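Aminotransferase, class IV (Brucella abortus, PDB 4TVI) probably transfers the amino group between leucine, isoleucine or valine and 2-oxoglutarate, using a pyridoxal 5'-phosphate cofactor. Local coordinates at residues W36-G41 with T143-C148; E227-V232 with S256-T261. One frame throughout, in Å; residues are numbered along the deposited sequence.

Contact 1 of 2, residues W36-G41 with T143-C148; sequences WTYYKG and TDFALC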
# COMPACT_ATOMS: atom_id res chain seq x y z
N TRP A 36 4.44 18.86 -15.78
CA TRP A 36 4.13 18.21 -17.05
C TRP A 36 4.07 16.70 -16.86
O TRP A 36 5.00 16.10 -16.30
CB TRP A 36 5.18 18.54 -18.11
CG TRP A 36 5.05 19.89 -18.74
CD1 TRP A 36 5.77 21.01 -18.44
CD2 TRP A 36 4.15 20.27 -19.80
NE1 TRP A 36 5.37 22.06 -19.24
CE2 TRP A 36 4.38 21.63 -20.08
CE3 TRP A 36 3.17 19.59 -20.53
CZ2 TRP A 36 3.66 22.33 -21.06
CZ3 TRP A 36 2.46 20.28 -21.49
CH2 TRP A 36 2.71 21.64 -21.75
N THR A 37 2.98 16.09 -17.31
CA THR A 37 2.80 14.66 -17.14
C THR A 37 2.54 13.96 -18.47
O THR A 37 1.68 14.38 -19.24
CB THR A 37 1.62 14.36 -16.17
OG1 THR A 37 1.85 15.01 -14.92
CG2 THR A 37 1.47 12.86 -15.95
N TYR A 38 3.29 12.89 -18.73
CA TYR A 38 3.05 12.07 -19.91
C TYR A 38 2.08 10.96 -19.55
O TYR A 38 2.35 10.14 -18.67
CB TYR A 38 4.35 11.48 -20.45
CG TYR A 38 4.19 10.72 -21.74
CD1 TYR A 38 4.25 11.37 -22.97
CD2 TYR A 38 3.95 9.35 -21.74
CE1 TYR A 38 4.08 10.67 -24.16
CE2 TYR A 38 3.78 8.65 -22.91
CZ TYR A 38 3.85 9.30 -24.12
OH TYR A 38 3.68 8.59 -25.28
N TYR A 39 0.93 10.94 -20.22
CA TYR A 39 -0.11 9.97 -19.92
C TYR A 39 -0.97 9.75 -21.16
O TYR A 39 -1.36 10.71 -21.82
CB TYR A 39 -0.98 10.44 -18.75
CG TYR A 39 -2.17 9.55 -18.44
CD1 TYR A 39 -1.99 8.24 -17.98
CD2 TYR A 39 -3.47 10.01 -18.59
CE1 TYR A 39 -3.07 7.43 -17.69
CE2 TYR A 39 -4.57 9.20 -18.30
CZ TYR A 39 -4.36 7.91 -17.85
OH TYR A 39 -5.44 7.10 -17.56
N LYS A 40 -1.22 8.48 -21.48
CA LYS A 40 -1.96 8.12 -22.69
C LYS A 40 -1.41 8.83 -23.93
O LYS A 40 -2.15 9.47 -24.67
CB LYS A 40 -3.45 8.43 -22.53
CG LYS A 40 -4.15 7.59 -21.47
CD LYS A 40 -5.24 6.72 -22.08
CE LYS A 40 -5.80 5.74 -21.06
NZ LYS A 40 -4.88 4.58 -20.87
N GLY A 41 -0.09 8.75 -24.12
CA GLY A 41 0.55 9.22 -25.33
C GLY A 41 0.68 10.72 -25.51
O GLY A 41 1.03 11.19 -26.59
N THR A 143 -1.43 -3.23 -17.34
CA THR A 143 -0.46 -2.25 -16.83
C THR A 143 -0.46 -0.98 -17.67
O THR A 143 -0.48 -1.04 -18.90
CB THR A 143 0.97 -2.84 -16.80
OG1 THR A 143 1.00 -3.97 -15.92
CG2 THR A 143 1.97 -1.80 -16.31
N ASP A 144 -0.49 0.17 -16.99
CA ASP A 144 -0.40 1.45 -17.68
C ASP A 144 0.74 2.28 -17.08
O ASP A 144 1.27 1.95 -16.02
CB ASP A 144 -1.72 2.21 -17.61
CG ASP A 144 -1.91 3.17 -18.78
OD1 ASP A 144 -0.94 3.38 -19.55
OD2 ASP A 144 -3.03 3.69 -18.94
N PHE A 145 1.08 3.38 -17.75
CA PHE A 145 2.24 4.18 -17.38
C PHE A 145 1.93 5.66 -17.34
O PHE A 145 1.08 6.16 -18.09
CB PHE A 145 3.38 3.90 -18.37
CG PHE A 145 4.58 4.79 -18.19
CD1 PHE A 145 5.55 4.49 -17.25
CD2 PHE A 145 4.77 5.90 -19.00
CE1 PHE A 145 6.67 5.29 -17.09
CE2 PHE A 145 5.89 6.71 -18.85
CZ PHE A 145 6.84 6.40 -17.90
N ALA A 146 2.62 6.38 -16.46
CA ALA A 146 2.59 7.83 -16.48
C ALA A 146 3.92 8.37 -15.97
O ALA A 146 4.52 7.80 -15.06
CB ALA A 146 1.43 8.38 -15.66
N LEU A 147 4.39 9.45 -16.57
CA LEU A 147 5.64 10.08 -16.18
C LEU A 147 5.38 11.52 -15.76
O LEU A 147 5.06 12.38 -16.59
CB LEU A 147 6.65 10.03 -17.33
CG LEU A 147 8.02 10.65 -17.07
CD1 LEU A 147 8.71 9.98 -15.88
CD2 LEU A 147 8.87 10.54 -18.32
N CYS A 148 5.52 11.79 -14.47
CA CYS A 148 5.19 13.11 -13.93
C CYS A 148 6.44 13.93 -13.63
O CYS A 148 7.29 13.51 -12.83
CB CYS A 148 4.33 12.96 -12.67
SG CYS A 148 3.75 14.52 -11.97
O HOH W 1 -4.94 4.45 -17.31
O HOH W 2 -0.39 6.07 -20.27

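Contact 2 of 2, residues E227-V232 with S256-T261; sequences EVFTPV and SVHETT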
# COMPACT_ATOMS: atom_id res chain seq x y z
N GLU A 227 35.62 7.34 9.51
CA GLU A 227 35.09 6.26 8.69
C GLU A 227 33.59 6.42 8.50
O GLU A 227 32.90 6.95 9.37
CB GLU A 227 35.38 4.90 9.33
CG GLU A 227 36.85 4.54 9.41
CD GLU A 227 37.05 3.09 9.83
OE1 GLU A 227 36.71 2.76 10.99
OE2 GLU A 227 37.54 2.29 9.01
N VAL A 228 33.08 5.98 7.36
CA VAL A 228 31.65 6.04 7.09
C VAL A 228 31.01 4.67 7.30
O VAL A 228 31.54 3.65 6.83
CB VAL A 228 31.37 6.54 5.66
CG1 VAL A 228 29.87 6.56 5.38
CG2 VAL A 228 31.97 7.92 5.47
N PHE A 229 29.89 4.65 8.02
CA PHE A 229 29.12 3.42 8.24
C PHE A 229 27.69 3.62 7.74
O PHE A 229 27.10 4.68 7.92
CB PHE A 229 29.10 3.03 9.72
CG PHE A 229 30.46 2.72 10.30
CD1 PHE A 229 31.31 3.73 10.72
CD2 PHE A 229 30.89 1.40 10.42
CE1 PHE A 229 32.56 3.44 11.26
CE2 PHE A 229 32.14 1.10 10.96
CZ PHE A 229 32.97 2.13 11.38
N THR A 230 27.14 2.58 7.12
CA THR A 230 25.78 2.61 6.63
C THR A 230 25.20 1.19 6.72
O THR A 230 25.94 0.22 6.54
CB THR A 230 25.71 3.14 5.18
OG1 THR A 230 24.34 3.36 4.80
CG2 THR A 230 26.35 2.17 4.21
N PRO A 231 23.90 1.08 7.02
CA PRO A 231 23.26 -0.24 7.16
C PRO A 231 23.50 -1.14 5.96
O PRO A 231 23.32 -0.71 4.81
CB PRO A 231 21.78 0.11 7.29
CG PRO A 231 21.77 1.44 7.93
CD PRO A 231 22.97 2.17 7.37
N VAL A 232 23.89 -2.38 6.22
CA VAL A 232 24.07 -3.34 5.14
C VAL A 232 22.68 -3.64 4.56
O VAL A 232 21.72 -3.83 5.31
CB VAL A 232 24.75 -4.65 5.63
CG1 VAL A 232 23.97 -5.28 6.78
CG2 VAL A 232 24.91 -5.64 4.49
N SER A 256 37.06 5.17 3.82
CA SER A 256 36.54 3.85 4.17
C SER A 256 35.03 3.88 4.42
O SER A 256 34.55 4.64 5.25
CB SER A 256 37.25 3.29 5.40
OG SER A 256 38.61 3.05 5.13
N VAL A 257 34.30 3.04 3.69
CA VAL A 257 32.86 2.94 3.88
C VAL A 257 32.49 1.51 4.24
O VAL A 257 32.79 0.57 3.49
CB VAL A 257 32.09 3.36 2.61
CG1 VAL A 257 30.60 3.33 2.88
CG2 VAL A 257 32.53 4.75 2.16
N HIS A 258 31.84 1.33 5.39
CA HIS A 258 31.50 -0.01 5.84
C HIS A 258 30.00 -0.24 5.78
O HIS A 258 29.22 0.47 6.42
CB HIS A 258 32.01 -0.24 7.26
CG HIS A 258 33.49 -0.06 7.41
ND1 HIS A 258 34.41 -0.84 6.74
CD2 HIS A 258 34.22 0.79 8.18
CE1 HIS A 258 35.63 -0.47 7.07
NE2 HIS A 258 35.55 0.52 7.94
N GLU A 259 29.60 -1.24 5.00
CA GLU A 259 28.22 -1.69 4.94
C GLU A 259 28.02 -2.84 5.90
O GLU A 259 28.32 -3.99 5.58
CB GLU A 259 27.84 -2.09 3.53
CG GLU A 259 27.97 -0.96 2.54
CD GLU A 259 27.61 -1.39 1.14
OE1 GLU A 259 26.41 -1.56 0.86
OE2 GLU A 259 28.55 -1.58 0.33
N THR A 260 27.51 -2.53 7.08
CA THR A 260 27.47 -3.48 8.17
C THR A 260 26.17 -3.36 8.95
O THR A 260 25.36 -2.46 8.70
CB THR A 260 28.65 -3.28 9.12
OG1 THR A 260 28.69 -4.35 10.08
CG2 THR A 260 28.51 -1.95 9.85
N THR A 261 25.97 -4.27 9.90
CA THR A 261 24.78 -4.22 10.74
C THR A 261 24.97 -3.13 11.79
O THR A 261 25.94 -3.14 12.54
CB THR A 261 24.52 -5.58 11.41
OG1 THR A 261 24.26 -6.57 10.41
CG2 THR A 261 23.33 -5.49 12.37
O HOH W 3 39.52 3.12 7.69

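Contact 1 of 2, residues W36-G41 with T143-C148
Lys-40 reaches across to Asp-144 where the strand 36-39 gives way to a turn, and the two side chains meet at about a right angle. Lys-40 NZ lies 2.8 Å from Asp-144 OD2, on the syn side of the carboxylate, in a salt bridge; a long, flexible lysine suits the span, its chain bending at chi2 (-117°). On the way Lys-40 CG sits 3.5 Å above the centre of the Tyr-39 ring. That ring also lies across the aspartate, the two planes 37° apart, and its OH gives a hydrogen bond to a water that donates to Asp-144 OD2. The other oxygen, OD1, takes the N-H of Phe-145 from above the carboxylate plane, so the carboxylate is held at both ends. A second water ties Lys-40 N to Asp-144 OD1 and Phe-145 O. On the side of the sheet that carries Tyr-38, Tyr-38 CB rests 4.1 Å from Leu-147 CB; with CG anti to the backbone N (chi1 -175°), the ring brings Tyr-38 CD2 to the edge of the Phe-145 ring. Leu-106 of helix 100-111 packs against all three. Thr-37 and Cys-148, small enough for a close interface, pack on Ala-53 of the second subunit. Tyr-38 and Leu-147 exchange both backbone bonds, the hydrogen-bonded pair of an antiparallel ladder within a five-stranded sheet with a helix on one face and the dimer partner on the other.

Contact 2 of 2, residues E227-V232 with S256-T261
Val-228 and Val-257 open the backbone ladder between these parallel strands, whose axes diverge by only 25°. Five N-H...O bonds zigzag across: Val-228 N to Ser-256 O, His-258 N to Val-228 O (2.7 Å), Thr-230 N to His-258 O, Thr-260 N to Thr-230 O, and Val-232 N to Thr-260 O. The last is the most bent, just past the end of strand 227-231. Among polar side chains, His-258 NE2 donates to Glu-227 OE2 over 2.9 Å. The bond lies close to the imidazole plane yet meets the carboxylate from above, the two planes being 84° apart; the negative charge would probably favour a protonated imidazole. Water links the same OE2 to Ser-256 OG. Phe-229 and His-258 lie side by side, Phe-229 CE2 being 3.5 Å from His-258 CD2, with ring planes at 44°. Both have CG anti to the carbonyl carbon, which sends the rings the same way. On the other face the beta-branched valines, well suited to a strand, touch at Val-228 CB and Val-257 CG2, and Thr-230 CG2 rests 3.9 Å from Glu-259 CG. The glutamate's carboxylate goes to Arg-243 in a salt bridge, and Thr-230 OG1 bonds to Val-220 O. Helix 241-252 covers this valine-lined side, completing a beta-alpha-beta crossover from strand 227-231 to strand 257-260.

In the fold
Contact 1 closes before contact 2 opens along the chain, and the two lie on opposite sides of the chain's centre, their own centres about 38 Å apart and their nearest atoms about 27 Å apart. They share no sheet: contact 1 joins strands 35-39 and 143-151 of the antiparallel five-stranded sheet, whereas contact 2 joins 227-231 and 257-260 in the mixed sheet. This division matches the two-domain build of class IV aminotransferases, in which the cofactor lies between the domains. The cofactor-bearing Lys-180 falls between the contacts in sequence. Contact 1 brings together strands about a hundred residues apart and meets the second subunit; contact 2 is local and touches no other chain of the assembly.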